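PDB 1V0D: DNA fragmentation factor 40 KDA subunit from Mus musculus, which cleaves DNA as a nuclease during apoptosis, fragmenting the genome and bringing about chromatin condensation. Local coordinates for residues A[260-265]-A[306-311]; A[165-170]-A[293-298]; A[219-222]-A[226-229]. All coordinates share one frame; numbering follows the deposited sequence.

Overall arrangement
Contacts 1 and 3 meet at the zinc ion, to which contact 1 gives Cys307 and contact 3 gives Cys229, although their centres lie about 17 Å apart. Contact 1 also holds the magnesium ion, 14.1 Å from the zinc ion. Contact 2 packs two helices against the strand 260-263, its centre about 13 Å from that of contact 1. There His263 NE2 meets Leu294 O at 3.0 Å and Leu261 O meets Tyr170 OH at 3.1 Å, both probable hydrogen bonds. Contact 3 is nested in the long loop that contact 2 closes, yet the two do not touch; their nearest atoms are about 5 Å apart.

Contact 1 (A[260-265]-A[306-311]); sequences NLDHII and ACHKKT. With MG (magnesium ion), chain C; ZN (zinc ion), chain B.
Asp262 OD1 is gripped by two partners: the magnesium ion at 2.3 Å and His308 NE2 at 3.1 Å. The second is a weak hydrogen bond, with an N-H...O angle of only 124°; the carboxylate and ring planes are 59° apart. Asp262 and His308 make up the site; His308 NE2 faces the ion in the ring plane at a long 3.0 Å, and its weak bond to OD1 and coordination of the ion are alternative uses of that nitrogen. The carboxylate reaches the site because CG of Asp262 stands anti to the backbone N (chi1 -180°), and its other oxygen, OD2, is hydrogen-bonded to His313 NE2, a second-shell partner likely to limit its rotation. The strand residue carrying it is tied through its backbone to Lys301 of strand 300-303.

The ring of His308 is held flat between two neighbours. Over one face lies the amide of Asn260, nearly parallel to the ring, with OD1 3.2 Å from CE1 of His308. The opposite face receives the aliphatic chain of Lys310, which folds back so that CD stands 3.9 Å above the plane, over the rim, and NZ ends near CE1. Asparagine suits this place because its flat, uncharged amide can stack on an imidazole, while the long lysine offers methylenes to the ring. Just before His308, Cys307 binds the zinc ion through SG at 2.2 Å, so the histidine's stretch is tied down by its own metal.

A hard carboxylate oxygen is suitable chemistry for magnesium, with the imidazole a more distant neighbour, and this is the magnesium site of a nuclease of the His-Me finger clan, where a single bound ion commonly faces the DNA phosphate; the Lys310 ammonium, 6.7 Å from Asp262 OD1, may add a modest positive field.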
loop_
_atom_site.group_PDB
_atom_site.type_symbol
_atom_site.label_atom_id
_atom_site.label_comp_id
_atom_site.label_asym_id
_atom_site.label_seq_id
_atom_site.Cartn_x
_atom_site.Cartn_y
_atom_site.Cartn_z
ATOM N N ASN A 260 -0.714 7.006 4.537
ATOM C CA ASN A 260 -0.641 6.721 5.956
ATOM C C ASN A 260 -0.786 7.949 6.879
ATOM O O ASN A 260 -0.451 9.067 6.486
ATOM C CB ASN A 260 0.705 6.021 6.169
ATOM C CG ASN A 260 0.855 5.416 7.534
ATOM O OD1 ASN A 260 1.432 6.024 8.443
ATOM N ND2 ASN A 260 0.343 4.201 7.694
ATOM N N LEU A 261 -1.328 7.739 8.082
ATOM C CA LEU A 261 -1.429 8.794 9.104
ATOM C C LEU A 261 -0.229 8.473 10.008
ATOM O O LEU A 261 -0.347 7.736 10.989
ATOM C CB LEU A 261 -2.718 8.681 9.919
ATOM C CG LEU A 261 -4.003 9.304 9.375
ATOM C CD1 LEU A 261 -5.078 9.271 10.459
ATOM C CD2 LEU A 261 -3.755 10.723 8.947
ATOM N N ASP A 262 0.928 9.023 9.659
ATOM C CA ASP A 262 2.171 8.734 10.361
ATOM C C ASP A 262 2.449 9.562 11.615
ATOM O O ASP A 262 2.420 10.792 11.578
ATOM C CB ASP A 262 3.313 8.853 9.333
ATOM C CG ASP A 262 4.692 8.576 9.917
ATOM O OD1 ASP A 262 4.900 7.538 10.593
ATOM O OD2 ASP A 262 5.588 9.412 9.667
ATOM N N HIS A 263 2.702 8.873 12.728
ATOM C CA HIS A 263 3.011 9.531 13.996
ATOM C C HIS A 263 4.415 10.145 13.934
ATOM O O HIS A 263 5.393 9.434 13.671
ATOM C CB HIS A 263 2.984 8.528 15.153
ATOM C CG HIS A 263 1.620 8.006 15.491
ATOM N ND1 HIS A 263 0.958 7.082 14.711
ATOM C CD2 HIS A 263 0.805 8.260 16.544
ATOM C CE1 HIS A 263 -0.203 6.789 15.271
ATOM N NE2 HIS A 263 -0.320 7.490 16.384
ATOM N N ILE A 264 4.521 11.449 14.184
ATOM C CA ILE A 264 5.816 12.109 14.162
ATOM C C ILE A 264 6.672 11.538 15.285
ATOM O O ILE A 264 7.822 11.164 15.073
ATOM C CB ILE A 264 5.674 13.616 14.339
ATOM C CG1 ILE A 264 4.699 14.162 13.282
ATOM C CG2 ILE A 264 7.046 14.279 14.197
ATOM C CD1 ILE A 264 4.458 15.654 13.362
ATOM N N ILE A 265 6.122 11.487 16.490
ATOM C CA ILE A 265 6.829 10.883 17.606
ATOM C C ILE A 265 6.232 9.477 17.552
ATOM O O ILE A 265 5.055 9.281 17.877
ATOM C CB ILE A 265 6.472 11.559 18.947
ATOM C CG1 ILE A 265 6.865 13.037 18.911
ATOM C CG2 ILE A 265 7.185 10.863 20.091
ATOM C CD1 ILE A 265 6.635 13.760 20.228
ATOM N N ALA A 306 5.343 7.325 -0.458
ATOM C CA ALA A 306 6.728 7.663 -0.784
ATOM C C ALA A 306 7.342 8.641 0.236
ATOM O O ALA A 306 8.553 8.896 0.227
ATOM C CB ALA A 306 6.802 8.259 -2.196
ATOM N N CYS A 307 6.495 9.188 1.101
ATOM C CA CYS A 307 6.931 10.130 2.119
ATOM C C CYS A 307 6.689 9.552 3.491
ATOM O O CYS A 307 6.495 10.290 4.448
ATOM C CB CYS A 307 6.176 11.459 2.001
ATOM S SG CYS A 307 6.578 12.383 0.525
ATOM N N HIS A 308 6.654 8.229 3.584
ATOM C CA HIS A 308 6.473 7.585 4.871
ATOM C C HIS A 308 7.796 6.930 5.180
ATOM O O HIS A 308 8.032 5.794 4.781
ATOM C CB HIS A 308 5.391 6.508 4.830
ATOM C CG HIS A 308 5.089 5.907 6.171
ATOM N ND1 HIS A 308 4.304 4.786 6.327
ATOM C CD2 HIS A 308 5.427 6.301 7.423
ATOM C CE1 HIS A 308 4.168 4.517 7.613
ATOM N NE2 HIS A 308 4.838 5.422 8.302
ATOM N N LYS A 309 8.678 7.651 5.855
ATOM C CA LYS A 309 9.955 7.074 6.209
ATOM C C LYS A 309 9.683 6.047 7.294
ATOM O O LYS A 309 9.110 6.362 8.333
ATOM C CB LYS A 309 10.916 8.154 6.704
ATOM C CG LYS A 309 11.276 9.147 5.614
ATOM C CD LYS A 309 12.303 10.180 6.060
ATOM C CE LYS A 309 12.586 11.158 4.918
ATOM N NZ LYS A 309 13.524 12.254 5.296
ATOM N N LYS A 310 10.064 4.806 7.022
ATOM C CA LYS A 310 9.865 3.714 7.961
ATOM C C LYS A 310 11.076 3.599 8.863
ATOM O O LYS A 310 11.203 2.649 9.636
ATOM C CB LYS A 310 9.653 2.404 7.203
ATOM C CG LYS A 310 8.257 2.241 6.609
ATOM C CD LYS A 310 7.219 2.066 7.709
ATOM C CE LYS A 310 5.887 1.583 7.140
ATOM N NZ LYS A 310 4.870 1.307 8.209
ATOM N N THR A 311 11.974 4.573 8.749
ATOM C CA THR A 311 13.177 4.607 9.566
ATOM C C THR A 311 12.786 5.173 10.916
ATOM O O THR A 311 11.675 5.674 11.090
ATOM C CB THR A 311 14.231 5.529 8.970
ATOM O OG1 THR A 311 14.264 5.352 7.551
ATOM C CG2 THR A 311 15.601 5.204 9.552
HETATM MG MG MG C . 4.609 5.360 11.263
HETATM ZN ZN ZN B . 4.776 13.376 -0.303
#

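Contact 2 (A[165-170]-A[293-298]); sequences SRIRGY and LLFTAE
Phe295 meets Tyr170 along the edge of its ring: CE2 lies 4.0 Å from the backbone C of Tyr170, close to the phenyl plane, and 4.1 Å from its CB. Ile167 CG2 comes to CD2 of the same ring from out of its plane, at 4.3 Å. The longer branch of Ile167 brings CD1 within 4.1 Å of Phe295 O. The neighbouring Leu294 lays CB over the centre of the phenyl ring, 3.7 Å above its plane. The phenyl group gets there because its CG stands anti to the carbonyl carbon (chi1 -40°), which swings the ring toward the helix 155-175. There are no hydrogen bonds between the segments, so shape and apolar surface do the work, which suits isoleucine and phenylalanine at a buried site.

Tyr170 adds a more polar border. Its CD2 lies 4.0 Å from Leu294 O, the carbonyl that also receives the N-H of His263 NE2, and His263 meets the tyrosine ring edge to face. One face of that ring sits over Arg166 O, one helical turn back. A tyrosine suits the place because its ring packs on the helix while its OH reaches Leu261 O of the strand, a probable hydrogen bond.

Farther out, Met196 and Leu200 of the helix 186-202 press on the same phenylalanine. Leu171 packs against it too. Trimming Phe295 to an alanine removes the ring and would probably leave a gap among Ile167, Tyr170, Met196 and Leu200.

Phe295 closes the helix 287-295, as Thr296 already departs from helical geometry. This last residue packs against the helices 155-175 and 186-202, forming a buried helix-helix core next to strand 260-263, which carries Asp262 of the magnesium site.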
loop_
_atom_site.group_PDB
_atom_site.type_symbol
_atom_site.label_atom_id
_atom_site.label_comp_id
_atom_site.label_asym_id
_atom_site.label_seq_id
_atom_site.Cartn_x
_atom_site.Cartn_y
_atom_site.Cartn_z
ATOM N N SER A 165 -11.376 3.792 11.709
ATOM C CA SER A 165 -10.785 2.476 11.830
ATOM C C SER A 165 -9.300 2.535 12.127
ATOM O O SER A 165 -8.806 1.810 12.994
ATOM C CB SER A 165 -11.030 1.690 10.551
ATOM O OG SER A 165 -12.424 1.602 10.304
ATOM N N ARG A 166 -8.579 3.391 11.411
ATOM C CA ARG A 166 -7.150 3.494 11.640
ATOM C C ARG A 166 -6.946 3.907 13.081
ATOM O O ARG A 166 -6.150 3.314 13.811
ATOM C CB ARG A 166 -6.525 4.544 10.733
ATOM C CG ARG A 166 -6.886 4.410 9.279
ATOM C CD ARG A 166 -6.089 5.401 8.457
ATOM N NE ARG A 166 -6.349 5.279 7.026
ATOM C CZ ARG A 166 -5.429 5.523 6.101
ATOM N NH1 ARG A 166 -4.213 5.896 6.486
ATOM N NH2 ARG A 166 -5.715 5.382 4.804
ATOM N N ILE A 167 -7.691 4.921 13.491
ATOM C CA ILE A 167 -7.568 5.443 14.837
ATOM C C ILE A 167 -8.013 4.471 15.909
ATOM O O ILE A 167 -7.424 4.424 16.991
ATOM C CB ILE A 167 -8.299 6.790 14.933
ATOM C CG1 ILE A 167 -7.452 7.834 14.205
ATOM C CG2 ILE A 167 -8.532 7.193 16.381
ATOM C CD1 ILE A 167 -8.146 9.143 14.008
ATOM N N ARG A 168 -9.035 3.679 15.611
ATOM C CA ARG A 168 -9.510 2.690 16.570
ATOM C C ARG A 168 -8.432 1.623 16.624
ATOM O O ARG A 168 -8.232 0.970 17.648
ATOM C CB ARG A 168 -10.813 2.081 16.091
ATOM C CG ARG A 168 -11.808 1.853 17.192
ATOM C CD ARG A 168 -13.197 1.864 16.607
ATOM N NE ARG A 168 -14.233 1.719 17.619
ATOM C CZ ARG A 168 -15.506 2.019 17.399
ATOM N NH1 ARG A 168 -15.870 2.477 16.204
ATOM N NH2 ARG A 168 -16.409 1.871 18.364
ATOM N N GLY A 169 -7.739 1.462 15.499
ATOM C CA GLY A 169 -6.656 0.503 15.414
ATOM C C GLY A 169 -5.529 0.930 16.334
ATOM O O GLY A 169 -4.913 0.103 17.001
ATOM N N TYR A 170 -5.250 2.229 16.378
ATOM C CA TYR A 170 -4.205 2.728 17.255
ATOM C C TYR A 170 -4.632 2.493 18.719
ATOM O O TYR A 170 -3.791 2.163 19.564
ATOM C CB TYR A 170 -3.928 4.226 17.008
ATOM C CG TYR A 170 -3.532 4.585 15.583
ATOM C CD1 TYR A 170 -2.848 3.672 14.772
ATOM C CD2 TYR A 170 -3.819 5.845 15.050
ATOM C CE1 TYR A 170 -2.468 3.999 13.479
ATOM C CE2 TYR A 170 -3.432 6.178 13.739
ATOM C CZ TYR A 170 -2.762 5.246 12.972
ATOM O OH TYR A 170 -2.384 5.535 11.683
ATOM N N LEU A 293 -0.743 12.882 21.340
ATOM C CA LEU A 293 0.299 12.137 20.649
ATOM C C LEU A 293 -0.209 10.907 19.925
ATOM O O LEU A 293 0.167 10.648 18.781
ATOM C CB LEU A 293 1.393 11.722 21.649
ATOM C CG LEU A 293 2.618 12.637 21.873
ATOM C CD1 LEU A 293 2.328 14.073 21.468
ATOM C CD2 LEU A 293 3.035 12.564 23.325
ATOM N N LEU A 294 -1.079 10.157 20.590
ATOM C CA LEU A 294 -1.583 8.911 20.032
ATOM C C LEU A 294 -2.697 8.995 19.004
ATOM O O LEU A 294 -2.719 8.198 18.074
ATOM C CB LEU A 294 -2.023 7.988 21.183
ATOM C CG LEU A 294 -0.933 7.553 22.173
ATOM C CD1 LEU A 294 -1.504 7.177 23.508
ATOM C CD2 LEU A 294 -0.182 6.392 21.600
ATOM N N PHE A 295 -3.600 9.965 19.126
ATOM C CA PHE A 295 -4.743 10.000 18.205
ATOM C C PHE A 295 -5.089 11.290 17.489
ATOM O O PHE A 295 -6.067 11.320 16.749
ATOM C CB PHE A 295 -6.013 9.569 18.954
ATOM C CG PHE A 295 -5.809 8.430 19.923
ATOM C CD1 PHE A 295 -5.855 8.658 21.296
ATOM C CD2 PHE A 295 -5.596 7.124 19.460
ATOM C CE1 PHE A 295 -5.696 7.598 22.204
ATOM C CE2 PHE A 295 -5.435 6.060 20.351
ATOM C CZ PHE A 295 -5.486 6.295 21.728
ATOM N N THR A 296 -4.312 12.344 17.691
ATOM C CA THR A 296 -4.635 13.644 17.105
ATOM C C THR A 296 -3.711 14.091 15.989
ATOM O O THR A 296 -2.579 13.623 15.880
ATOM C CB THR A 296 -4.631 14.710 18.219
ATOM O OG1 THR A 296 -5.552 14.312 19.236
ATOM C CG2 THR A 296 -5.044 16.072 17.695
ATOM N N ALA A 297 -4.197 15.005 15.157
ATOM C CA ALA A 297 -3.385 15.520 14.072
ATOM C C ALA A 297 -2.231 16.323 14.651
ATOM O O ALA A 297 -1.367 16.784 13.918
ATOM C CB ALA A 297 -4.217 16.390 13.151
ATOM N N GLU A 298 -2.211 16.506 15.967
ATOM C CA GLU A 298 -1.114 17.248 16.587
ATOM C C GLU A 298 0.181 16.476 16.376
ATOM O O GLU A 298 1.245 17.063 16.257
ATOM C CB GLU A 298 -1.323 17.411 18.094
ATOM C CG GLU A 298 -2.526 18.227 18.480
ATOM C CD GLU A 298 -2.744 18.266 19.989
ATOM O OE1 GLU A 298 -1.856 18.789 20.719
ATOM O OE2 GLU A 298 -3.809 17.769 20.433
#

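Contact 3 (A[219-222]-A[226-229]); sequences RLCT and WFSC. With ZN (zinc ion), chain B.
This turn leads into strand 227-228, antiparallel to 243-244, which delivers Cys229 to a zinc site of three cysteines and one histidine, completed by Cys238, His242 and Cys307. Thr222 begins it as an ST turn: its OG1 accepts the N-H of Glu224 two residues on. The same oxygen also takes the N-H of Trp226, at 3.3 Å between Trp226 N and Thr222 OG1 and nearly straight at 162°. Threonine suits the place because its hydroxyl lies between the backbone N and the carbonyl carbon (chi1 72°), facing the chain as it returns. In exchange, Thr222 N donates to Trp226 O at 3.2 Å, tilted 31° from the carbonyl plane. Arg219 bends back along its own segment, NH1 meeting Cys221 O at 2.6 Å in the guanidinium plane and on a carbonyl lone pair.

Trp226 packs on Lys120 of the second subunit. Beside the polar bonds there is apolar packing: Leu220 CB touches the phenyl of Phe227 at CE2. Short enough for its CB to sit over the ring, Cys221 sets CB 3.4 Å above the ring centre of Phe227 in a CH-pi contact, with its SG obliquely placed 4.2 Å from that centroid.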
loop_
_atom_site.group_PDB
_atom_site.type_symbol
_atom_site.label_atom_id
_atom_site.label_comp_id
_atom_site.label_asym_id
_atom_site.label_seq_id
_atom_site.Cartn_x
_atom_site.Cartn_y
_atom_site.Cartn_z
ATOM N N ARG A 219 -11.459 18.675 9.091
ATOM C CA ARG A 219 -11.041 17.911 7.943
ATOM C C ARG A 219 -9.587 18.124 7.597
ATOM O O ARG A 219 -8.977 19.112 7.996
ATOM C CB ARG A 219 -11.943 18.216 6.739
ATOM C CG ARG A 219 -12.275 19.666 6.497
ATOM C CD ARG A 219 -13.450 19.756 5.536
ATOM N NE ARG A 219 -13.916 21.122 5.310
ATOM C CZ ARG A 219 -13.250 22.039 4.612
ATOM N NH1 ARG A 219 -12.080 21.740 4.064
ATOM N NH2 ARG A 219 -13.753 23.259 4.457
ATOM N N LEU A 220 -9.027 17.164 6.876
ATOM C CA LEU A 220 -7.642 17.230 6.445
ATOM C C LEU A 220 -7.645 17.545 4.949
ATOM O O LEU A 220 -6.595 17.740 4.331
ATOM C CB LEU A 220 -6.957 15.890 6.717
ATOM C CG LEU A 220 -5.920 15.790 7.845
ATOM C CD1 LEU A 220 -6.235 16.763 8.970
ATOM C CD2 LEU A 220 -5.881 14.352 8.357
ATOM N N CYS A 221 -8.843 17.623 4.382
ATOM C CA CYS A 221 -9.003 17.889 2.956
ATOM C C CYS A 221 -9.819 19.146 2.674
ATOM O O CYS A 221 -10.419 19.736 3.582
ATOM C CB CYS A 221 -9.705 16.702 2.296
ATOM S SG CYS A 221 -11.317 16.349 3.070
ATOM N N THR A 222 -9.836 19.539 1.400
ATOM C CA THR A 222 -10.602 20.688 0.956
ATOM C C THR A 222 -12.030 20.184 0.931
ATOM O O THR A 222 -12.269 18.977 0.991
ATOM C CB THR A 222 -10.228 21.102 -0.448
ATOM O OG1 THR A 222 -10.739 20.140 -1.372
ATOM C CG2 THR A 222 -8.730 21.166 -0.590
ATOM N N TRP A 226 -9.912 16.954 -1.602
ATOM C CA TRP A 226 -8.486 16.889 -1.938
ATOM C C TRP A 226 -7.516 16.899 -0.746
ATOM O O TRP A 226 -7.492 17.856 0.036
ATOM C CB TRP A 226 -8.103 18.035 -2.873
ATOM C CG TRP A 226 -8.515 17.822 -4.294
ATOM C CD1 TRP A 226 -9.637 18.301 -4.911
ATOM C CD2 TRP A 226 -7.819 17.046 -5.270
ATOM N NE1 TRP A 226 -9.680 17.871 -6.215
ATOM C CE2 TRP A 226 -8.576 17.097 -6.463
ATOM C CE3 TRP A 226 -6.627 16.308 -5.253
ATOM C CZ2 TRP A 226 -8.178 16.437 -7.634
ATOM C CZ3 TRP A 226 -6.233 15.651 -6.414
ATOM C CH2 TRP A 226 -7.007 15.722 -7.590
ATOM N N PHE A 227 -6.711 15.841 -0.619
ATOM C CA PHE A 227 -5.727 15.747 0.458
ATOM C C PHE A 227 -4.332 16.006 -0.098
ATOM O O PHE A 227 -4.019 15.607 -1.220
ATOM C CB PHE A 227 -5.737 14.367 1.106
ATOM C CG PHE A 227 -7.040 13.995 1.738
ATOM C CD1 PHE A 227 -8.119 13.583 0.957
ATOM C CD2 PHE A 227 -7.189 14.019 3.124
ATOM C CE1 PHE A 227 -9.333 13.193 1.550
ATOM C CE2 PHE A 227 -8.398 13.631 3.730
ATOM C CZ PHE A 227 -9.469 13.218 2.942
ATOM N N SER A 228 -3.495 16.683 0.684
ATOM C CA SER A 228 -2.131 16.984 0.264
ATOM C C SER A 228 -1.157 16.276 1.166
ATOM O O SER A 228 -1.311 16.280 2.388
ATOM C CB SER A 228 -1.854 18.480 0.332
ATOM O OG SER A 228 -2.469 19.162 -0.745
ATOM N N CYS A 229 -0.150 15.655 0.573
ATOM C CA CYS A 229 0.842 14.968 1.377
ATOM C C CYS A 229 1.509 16.046 2.229
ATOM O O CYS A 229 1.826 17.128 1.732
ATOM C CB CYS A 229 1.879 14.296 0.477
ATOM S SG CYS A 229 3.113 13.368 1.380
HETATM ZN ZN ZN B . 4.776 13.376 -0.303
#